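Local coordinates for HD domain-containing protein (Aquifex aeolicus, PDB 2HEK) that binds GDP and zinc and, as an HD-domain protein, may act as a metal-dependent dGTPase, although its function has not been established, at residues E293-T298 with V311-V316; E300-K305 with I354-Q359. All coordinates share one frame; numbering follows the deposited sequence.

Contact 1 of 2, residues E293-T298 with V311-V316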
ATOM      1  N   GLU A 293     -13.276  32.220 -23.941  1.00 50.00           N
ATOM      2  CA  GLU A 293     -14.268  33.218 -24.317  1.00 49.86           C
ATOM      3  C   GLU A 293     -15.198  33.571 -23.160  1.00 48.26           C
ATOM      4  O   GLU A 293     -15.426  34.746 -22.918  1.00 45.73           O
ATOM      5  CB  GLU A 293     -15.070  32.800 -25.553  1.00 50.60           C
ATOM      6  CG  GLU A 293     -15.772  34.001 -26.193  1.00 52.56           C
ATOM      7  CD  GLU A 293     -16.586  33.664 -27.449  1.00 52.92           C
ATOM      8  OE1 GLU A 293     -16.445  32.551 -28.019  1.00 49.94           O
ATOM      9  OE2 GLU A 293     -17.373  34.551 -27.853  1.00 53.12           O
ATOM     10  N   LYS A 294     -15.727  32.568 -22.451  1.00 48.83           N
ATOM     11  CA  LYS A 294     -16.533  32.821 -21.250  1.00 50.71           C
ATOM     12  C   LYS A 294     -15.755  33.653 -20.205  1.00 51.72           C
ATOM     13  O   LYS A 294     -16.274  34.642 -19.644  1.00 50.76           O
ATOM     14  CB  LYS A 294     -17.025  31.501 -20.664  1.00 53.91           C
ATOM     15  CG  LYS A 294     -18.144  31.599 -19.630  1.00 56.62           C
ATOM     16  CD  LYS A 294     -18.406  30.214 -19.026  1.00 58.93           C
ATOM     17  CE  LYS A 294     -19.845  30.049 -18.529  1.00 62.63           C
ATOM     18  NZ  LYS A 294     -20.048  30.481 -17.103  1.00 65.10           N
ATOM     19  N   PHE A 295     -14.506  33.264 -19.965  1.00 48.55           N
ATOM     20  CA  PHE A 295     -13.592  34.046 -19.117  1.00 47.39           C
ATOM     21  C   PHE A 295     -13.482  35.512 -19.575  1.00 48.67           C
ATOM     22  O   PHE A 295     -13.733  36.416 -18.781  1.00 46.90           O
ATOM     23  CB  PHE A 295     -12.203  33.380 -19.071  1.00 44.04           C
ATOM     24  CG  PHE A 295     -11.143  34.202 -18.398  1.00 43.65           C
ATOM     25  CD1 PHE A 295     -11.161  34.406 -17.012  1.00 43.12           C
ATOM     26  CD2 PHE A 295     -10.114  34.760 -19.139  1.00 43.05           C
ATOM     27  CE1 PHE A 295     -10.177  35.166 -16.387  1.00 41.28           C
ATOM     28  CE2 PHE A 295      -9.132  35.533 -18.532  1.00 44.14           C
ATOM     29  CZ  PHE A 295      -9.156  35.725 -17.139  1.00 43.49           C
ATOM     30  N   SER A 296     -13.085  35.729 -20.832  1.00 50.09           N
ATOM     31  CA  SER A 296     -12.891  37.084 -21.387  1.00 55.45           C
ATOM     32  C   SER A 296     -14.150  37.939 -21.276  1.00 57.54           C
ATOM     33  O   SER A 296     -14.071  39.126 -20.923  1.00 57.84           O
ATOM     34  CB  SER A 296     -12.454  37.037 -22.853  1.00 57.52           C
ATOM     35  OG  SER A 296     -11.290  36.244 -23.027  1.00 60.18           O
ATOM     36  N   GLU A 297     -15.298  37.328 -21.565  1.00 58.36           N
ATOM     37  CA  GLU A 297     -16.578  38.026 -21.504  1.00 69.56           C
ATOM     38  C   GLU A 297     -17.042  38.339 -20.071  1.00 61.68           C
ATOM     39  O   GLU A 297     -17.625  39.396 -19.827  1.00 61.55           O
ATOM     40  CB  GLU A 297     -17.668  37.207 -22.195  1.00 62.56           C
ATOM     41  CG  GLU A 297     -18.975  37.955 -22.393  1.00 73.22           C
ATOM     42  CD  GLU A 297     -18.865  39.056 -23.430  1.00 65.36           C
ATOM     43  OE1 GLU A 297     -17.766  39.232 -23.994  1.00 77.37           O
ATOM     44  OE2 GLU A 297     -19.878  39.740 -23.678  1.00 77.42           O
ATOM     45  N   THR A 298     -16.783  37.430 -19.129  1.00 59.39           N
ATOM     46  CA  THR A 298     -17.146  37.673 -17.735  1.00 55.55           C
ATOM     47  C   THR A 298     -16.227  38.760 -17.172  1.00 53.38           C
ATOM     48  O   THR A 298     -16.686  39.674 -16.496  1.00 55.44           O
ATOM     49  CB  THR A 298     -17.133  36.366 -16.903  1.00 55.39           C
ATOM     50  OG1 THR A 298     -17.953  35.394 -17.556  1.00 55.14           O
ATOM     51  CG2 THR A 298     -17.692  36.583 -15.499  1.00 54.71           C
ATOM     52  N   VAL A 311     -11.032  42.532  -7.466  1.00 47.61           N
ATOM     53  CA  VAL A 311     -11.094  41.307  -8.261  1.00 46.36           C
ATOM     54  C   VAL A 311      -9.705  40.821  -8.584  1.00 43.40           C
ATOM     55  O   VAL A 311      -8.760  41.619  -8.670  1.00 38.12           O
ATOM     56  CB  VAL A 311     -11.885  41.492  -9.597  1.00 50.32           C
ATOM     57  CG1 VAL A 311     -13.369  41.777  -9.333  1.00 51.90           C
ATOM     58  CG2 VAL A 311     -11.252  42.577 -10.442  1.00 51.28           C
ATOM     59  N   ARG A 312      -9.578  39.507  -8.787  1.00 41.58           N
ATOM     60  CA  ARG A 312      -8.318  38.957  -9.280  1.00 40.26           C
ATOM     61  C   ARG A 312      -8.589  37.952 -10.393  1.00 36.69           C
ATOM     62  O   ARG A 312      -9.616  37.302 -10.391  1.00 36.49           O
ATOM     63  CB  ARG A 312      -7.517  38.321  -8.134  1.00 42.60           C
ATOM     64  CG  ARG A 312      -7.083  39.332  -7.069  1.00 42.46           C
ATOM     65  CD  ARG A 312      -5.943  40.216  -7.587  1.00 42.95           C
ATOM     66  NE  ARG A 312      -5.391  41.082  -6.551  1.00 47.50           N
ATOM     67  CZ  ARG A 312      -6.043  42.099  -5.984  1.00 48.77           C
ATOM     68  NH1 ARG A 312      -7.298  42.373  -6.327  1.00 47.33           N
ATOM     69  NH2 ARG A 312      -5.434  42.834  -5.053  1.00 51.08           N
ATOM     70  N   PHE A 313      -7.675  37.872 -11.352  1.00 36.65           N
ATOM     71  CA  PHE A 313      -7.804  36.960 -12.485  1.00 41.06           C
ATOM     72  C   PHE A 313      -6.627  35.989 -12.452  1.00 41.50           C
ATOM     73  O   PHE A 313      -5.542  36.327 -11.974  1.00 46.70           O
ATOM     74  CB  PHE A 313      -7.881  37.743 -13.811  1.00 42.04           C
ATOM     75  CG  PHE A 313      -8.953  38.784 -13.811  1.00 45.38           C
ATOM     76  CD1 PHE A 313      -8.646  40.120 -13.561  1.00 46.92           C
ATOM     77  CD2 PHE A 313     -10.279  38.422 -13.992  1.00 46.33           C
ATOM     78  CE1 PHE A 313      -9.646  41.090 -13.522  1.00 47.69           C
ATOM     79  CE2 PHE A 313     -11.300  39.381 -13.944  1.00 47.29           C
ATOM     80  CZ  PHE A 313     -10.986  40.714 -13.712  1.00 46.94           C
ATOM     81  N   ASP A 314      -6.841  34.775 -12.933  1.00 38.26           N
ATOM     82  CA  ASP A 314      -5.747  33.827 -12.978  1.00 38.36           C
ATOM     83  C   ASP A 314      -5.920  32.982 -14.218  1.00 38.87           C
ATOM     84  O   ASP A 314      -7.005  32.466 -14.457  1.00 39.06           O
ATOM     85  CB  ASP A 314      -5.735  32.953 -11.711  1.00 39.05           C
ATOM     86  CG  ASP A 314      -4.435  32.165 -11.556  1.00 42.28           C
ATOM     87  OD1 ASP A 314      -3.364  32.688 -11.918  1.00 45.66           O
ATOM     88  OD2 ASP A 314      -4.475  31.011 -11.081  1.00 42.83           O
ATOM     89  N   GLU A 315      -4.857  32.874 -15.014  1.00 40.19           N
ATOM     90  CA  GLU A 315      -4.869  32.034 -16.211  1.00 50.37           C
ATOM     91  C   GLU A 315      -3.813  30.959 -16.063  1.00 49.08           C
ATOM     92  O   GLU A 315      -2.633  31.253 -15.881  1.00 48.75           O
ATOM     93  CB  GLU A 315      -4.610  32.867 -17.478  1.00 50.90           C
ATOM     94  CG  GLU A 315      -5.661  33.978 -17.706  1.00 56.20           C
ATOM     95  CD  GLU A 315      -5.456  34.796 -19.000  1.00 56.30           C
ATOM     96  OE1 GLU A 315      -4.699  34.367 -19.896  1.00 61.73           O
ATOM     97  OE2 GLU A 315      -6.081  35.870 -19.127  1.00 62.89           O
ATOM     98  N   VAL A 316      -4.258  29.710 -16.109  1.00 50.62           N
ATOM     99  CA  VAL A 316      -3.352  28.553 -16.061  1.00 52.41           C
ATOM    100  C   VAL A 316      -3.421  27.758 -17.371  1.00 51.89           C
ATOM    101  O   VAL A 316      -4.487  27.287 -17.769  1.00 47.70           O
ATOM    102  CB  VAL A 316      -3.723  27.639 -14.903  1.00 53.34           C
ATOM    103  CG1 VAL A 316      -3.021  26.342 -15.060  1.00 55.02           C
ATOM    104  CG2 VAL A 316      -3.376  28.291 -13.588  1.00 53.76           C
TER

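Contact 2 of 2, residues E300-K305 with I354-Q359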
ATOM      1  N   GLU A 300     -14.975  41.224 -18.734  1.00 59.82           N
ATOM      2  CA  GLU A 300     -15.440  42.508 -19.270  1.00 61.77           C
ATOM      3  C   GLU A 300     -16.659  43.059 -18.536  1.00 58.89           C
ATOM      4  O   GLU A 300     -16.605  44.162 -18.009  1.00 60.53           O
ATOM      5  CB  GLU A 300     -15.678  42.410 -20.776  1.00 66.21           C
ATOM      6  CG  GLU A 300     -14.375  42.401 -21.566  1.00 72.89           C
ATOM      7  CD  GLU A 300     -14.476  43.104 -22.915  1.00 75.75           C
ATOM      8  OE1 GLU A 300     -15.361  43.980 -23.091  1.00 80.09           O
ATOM      9  OE2 GLU A 300     -13.653  42.783 -23.799  1.00 79.61           O
ATOM     10  N   ARG A 301     -17.736  42.286 -18.482  1.00 59.17           N
ATOM     11  CA  ARG A 301     -18.946  42.674 -17.771  1.00 64.88           C
ATOM     12  C   ARG A 301     -18.659  43.021 -16.313  1.00 67.65           C
ATOM     13  O   ARG A 301     -19.261  43.948 -15.756  1.00 69.19           O
ATOM     14  CB  ARG A 301     -19.997  41.558 -17.858  1.00 69.26           C
ATOM     15  CG  ARG A 301     -21.158  41.659 -16.856  1.00 75.54           C
ATOM     16  CD  ARG A 301     -22.221  42.726 -17.234  1.00 80.60           C
ATOM     17  NE  ARG A 301     -23.032  42.340 -18.396  1.00 85.07           N
ATOM     18  CZ  ARG A 301     -23.726  43.190 -19.149  1.00 83.99           C
ATOM     19  NH1 ARG A 301     -23.718  44.493 -18.872  1.00 87.61           N
ATOM     20  NH2 ARG A 301     -24.425  42.740 -20.187  1.00 87.15           N
ATOM     21  N   LEU A 302     -17.731  42.277 -15.704  1.00 66.96           N
ATOM     22  CA  LEU A 302     -17.387  42.443 -14.304  1.00 65.26           C
ATOM     23  C   LEU A 302     -16.653  43.743 -14.085  1.00 63.21           C
ATOM     24  O   LEU A 302     -16.981  44.479 -13.157  1.00 64.37           O
ATOM     25  CB  LEU A 302     -16.525  41.270 -13.823  1.00 65.99           C
ATOM     26  CG  LEU A 302     -16.274  41.100 -12.329  1.00 66.65           C
ATOM     27  CD1 LEU A 302     -17.576  40.871 -11.569  1.00 67.08           C
ATOM     28  CD2 LEU A 302     -15.334  39.926 -12.136  1.00 65.81           C
ATOM     29  N   LEU A 303     -15.657  44.024 -14.922  1.00 61.40           N
ATOM     30  CA  LEU A 303     -14.897  45.257 -14.794  1.00 66.66           C
ATOM     31  C   LEU A 303     -15.697  46.507 -15.221  1.00 72.04           C
ATOM     32  O   LEU A 303     -15.198  47.634 -15.114  1.00 73.52           O
ATOM     33  CB  LEU A 303     -13.570  45.175 -15.552  1.00 65.27           C
ATOM     34  CG  LEU A 303     -12.444  44.288 -15.002  1.00 65.39           C
ATOM     35  CD1 LEU A 303     -11.158  44.556 -15.768  1.00 65.70           C
ATOM     36  CD2 LEU A 303     -12.212  44.504 -13.516  1.00 65.48           C
ATOM     37  N   GLU A 304     -16.923  46.304 -15.703  1.00 74.48           N
ATOM     38  CA  GLU A 304     -17.823  47.417 -15.975  1.00 87.08           C
ATOM     39  C   GLU A 304     -18.411  47.906 -14.664  1.00 77.72           C
ATOM     40  O   GLU A 304     -18.535  49.112 -14.447  1.00 80.84           O
ATOM     41  CB  GLU A 304     -18.956  46.998 -16.924  1.00 78.30           C
ATOM     42  CG  GLU A 304     -18.578  46.971 -18.416  1.00 87.26           C
ATOM     43  CD  GLU A 304     -19.659  46.336 -19.295  1.00 76.42           C
ATOM     44  OE1 GLU A 304     -20.806  46.179 -18.812  1.00 87.01           O
ATOM     45  OE2 GLU A 304     -19.361  45.986 -20.464  1.00 86.92           O
ATOM     46  N   LYS A 305     -18.740  46.954 -13.791  1.00 80.91           N
ATOM     47  CA  LYS A 305     -19.496  47.218 -12.568  1.00 80.98           C
ATOM     48  C   LYS A 305     -18.663  47.401 -11.290  1.00 80.40           C
ATOM     49  O   LYS A 305     -19.042  48.187 -10.421  1.00 81.41           O
ATOM     50  CB  LYS A 305     -20.545  46.125 -12.347  1.00 82.89           C
ATOM     51  CG  LYS A 305     -21.675  46.131 -13.362  1.00 85.82           C
ATOM     52  CD  LYS A 305     -22.846  45.276 -12.889  1.00 87.91           C
ATOM     53  CE  LYS A 305     -24.079  45.461 -13.780  1.00 89.03           C
ATOM     54  NZ  LYS A 305     -24.143  44.466 -14.891  1.00 89.70           N
ATOM     55  N   ILE A 354     -11.787  33.558 -12.076  1.00 36.54           N
ATOM     56  CA  ILE A 354     -12.032  34.942 -11.606  1.00 37.56           C
ATOM     57  C   ILE A 354     -12.408  34.869 -10.137  1.00 32.76           C
ATOM     58  O   ILE A 354     -13.268  34.083  -9.739  1.00 37.33           O
ATOM     59  CB  ILE A 354     -13.159  35.680 -12.404  1.00 38.26           C
ATOM     60  CG1 ILE A 354     -12.811  35.747 -13.893  1.00 40.64           C
ATOM     61  CG2 ILE A 354     -13.363  37.117 -11.874  1.00 36.36           C
ATOM     62  CD1 ILE A 354     -13.963  36.282 -14.788  1.00 39.89           C
ATOM     63  N   TYR A 355     -11.749  35.684  -9.341  1.00 33.19           N
ATOM     64  CA  TYR A 355     -11.989  35.720  -7.907  1.00 36.66           C
ATOM     65  C   TYR A 355     -12.466  37.117  -7.524  1.00 39.35           C
ATOM     66  O   TYR A 355     -11.954  38.100  -8.064  1.00 39.82           O
ATOM     67  CB  TYR A 355     -10.659  35.504  -7.183  1.00 34.90           C
ATOM     68  CG  TYR A 355      -9.994  34.161  -7.466  1.00 34.10           C
ATOM     69  CD1 TYR A 355      -8.985  34.062  -8.404  1.00 34.05           C
ATOM     70  CD2 TYR A 355     -10.381  33.000  -6.769  1.00 34.60           C
ATOM     71  CE1 TYR A 355      -8.330  32.826  -8.664  1.00 34.27           C
ATOM     72  CE2 TYR A 355      -9.733  31.766  -7.010  1.00 34.08           C
ATOM     73  CZ  TYR A 355      -8.720  31.697  -7.967  1.00 33.78           C
ATOM     74  OH  TYR A 355      -8.066  30.509  -8.242  1.00 33.32           O
ATOM     75  N   VAL A 356     -13.378  37.200  -6.558  1.00 41.77           N
ATOM     76  CA  VAL A 356     -13.845  38.498  -6.056  1.00 45.83           C
ATOM     77  C   VAL A 356     -13.833  38.601  -4.531  1.00 47.36           C
ATOM     78  O   VAL A 356     -14.074  37.619  -3.829  1.00 48.03           O
ATOM     79  CB  VAL A 356     -15.272  38.835  -6.565  1.00 46.87           C
ATOM     80  CG1 VAL A 356     -15.288  38.899  -8.062  1.00 49.61           C
ATOM     81  CG2 VAL A 356     -16.259  37.799  -6.103  1.00 47.70           C
ATOM     82  N   ASP A 357     -13.547  39.803  -4.037  1.00 50.47           N
ATOM     83  CA  ASP A 357     -13.712  40.142  -2.622  1.00 50.74           C
ATOM     84  C   ASP A 357     -14.956  39.461  -2.071  1.00 49.69           C
ATOM     85  O   ASP A 357     -16.023  39.536  -2.669  1.00 47.54           O
ATOM     86  CB  ASP A 357     -13.820  41.661  -2.481  1.00 53.27           C
ATOM     87  CG  ASP A 357     -13.736  42.131  -1.037  1.00 55.78           C
ATOM     88  OD1 ASP A 357     -12.817  42.931  -0.736  1.00 58.23           O
ATOM     89  OD2 ASP A 357     -14.580  41.703  -0.214  1.00 54.71           O
ATOM     90  N   ARG A 358     -14.833  38.788  -0.933  1.00 53.72           N
ATOM     91  CA  ARG A 358     -15.964  37.989  -0.433  1.00 62.45           C
ATOM     92  C   ARG A 358     -17.217  38.814  -0.054  1.00 65.83           C
ATOM     93  O   ARG A 358     -18.335  38.288  -0.053  1.00 65.64           O
ATOM     94  CB  ARG A 358     -15.532  37.018   0.685  1.00 65.39           C
ATOM     95  CG  ARG A 358     -15.221  37.649   2.033  1.00 69.16           C
ATOM     96  CD  ARG A 358     -15.164  36.573   3.112  1.00 74.11           C
ATOM     97  NE  ARG A 358     -15.663  37.039   4.411  1.00 79.11           N
ATOM     98  CZ  ARG A 358     -16.162  36.240   5.356  1.00 80.87           C
ATOM     99  NH1 ARG A 358     -16.253  34.927   5.157  1.00 82.81           N
ATOM    100  NH2 ARG A 358     -16.581  36.753   6.506  1.00 83.35           N
ATOM    101  N   GLN A 359     -17.025  40.099   0.238  1.00 70.40           N
ATOM    102  CA  GLN A 359     -18.147  41.013   0.509  1.00 81.20           C
ATOM    103  C   GLN A 359     -19.027  41.225  -0.735  1.00 74.84           C
ATOM    104  O   GLN A 359     -20.257  41.159  -0.653  1.00 77.85           O
ATOM    105  CB  GLN A 359     -17.640  42.364   1.034  1.00 75.56           C
ATOM    106  CG  GLN A 359     -16.896  42.305   2.368  1.00 82.43           C
ATOM    107  CD  GLN A 359     -16.070  43.571   2.652  1.00 76.23           C
ATOM    108  OE1 GLN A 359     -15.860  44.418   1.770  1.00 85.33           O
ATOM    109  NE2 GLN A 359     -15.598  43.699   3.889  1.00 84.68           N
TER

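Contact 1 of 2, residues E293-T298 with V311-V316
The ring of Phe295 meets Glu315 at its edge and Phe313 obliquely. Carboxylate oxygen OE2 of Glu315 lies near the ring plane, 3.1 Å from Phe295 CE2, where the positive rim of the ring would be expected to attract it. The carboxylate stands almost upright to the ring, with the two planes 86° apart, while Glu315 CG lies off to one side of the ring plane, 3.9 Å from Phe295 CZ. The Glu315 chain, extended beyond CG (chi2 -178°), brings the carboxylate to the outer edge of the Phe295 ring. On the other side of the ring plane the contact is apolar: Phe313 CD2 comes in at a slant to within 4.0 Å of Phe295 CE1, the two ring planes being steeply inclined to each other. Helix 292-305 lies here across one face of a three-stranded antiparallel sheet, of which strand 311-318 is an outer strand within the chain. Phe295 points from the helix toward that face; with CG anti to the backbone N (chi1 171°), its ring reaches both Phe313 and Glu315, two positions apart on the strand. The same ring meets that of Tyr352 on the central strand, while Phe313 also makes a cation-pi contact with Lys299. One helical turn after Lys294, Thr298 OG1 bonds to Lys294 O at 2.8 Å, approaching from above the carbonyl plane, on the opposite face from Thr298 N.

Contact 2 of 2, residues E300-K305 with I354-Q359
Leu302 and Ile354 run past each other in opposite directions, and they meet through a single pair of methyls. CD2 of Leu302 is 3.4 Å from CG2 of Ile354, closer than carbon atoms usually pack. Leu302 holds CG anti to its own N (chi1 -168°), and its second torsion (chi2 62°) leaves CD2 anti to CA, extended away from the helix backbone toward Ile354. Ile354 answers with the short branch of its side chain: CG2 takes the position anti to the backbone N and faces the leucine. Val356, two residues further on and on the same face of the strand, offers CG1 to the same Leu302 CD2 at 4.2 Å, so this one methyl serves both strand residues. All three side chains are buried. The contact joins the C-terminal part of helix 292-305 to strand 349-356, the middle strand of the antiparallel sheet, where alternate residues face the helix and Tyr355 between them points away. Ala364 of helix 361-366 and Leu368 also pack on Leu302, and Trp361 on Val356. Just past the strand, Asp357 makes an Asx turn, its OD2 accepting from Gln359 N at 3.0 Å through the anti lone pair.

Contacts 1 and 2 lie about 10 Å apart, centre to centre, and belong to one helix-on-sheet layer: both draw on helix 292-305, and strands 311-318 and 349-356 are antiparallel neighbours, joined by a probable hydrogen bond from Arg312 N to Tyr355 O at 2.9 Å. Ile354 bridges the two, its CG1 lying 3.7 Å from Phe295 CE1 and equally far from Phe313 CD2. Further along, Val311 CG1 packs against Val356 CG1 at 3.7 Å. Contact 1 is remote from the known sites. Contact 2 comes nearer to one bound GDP, about 11 Å from the side chain of Val356, and to His282, which binds this GDP and whose side chain is about 10 Å from that of Val356.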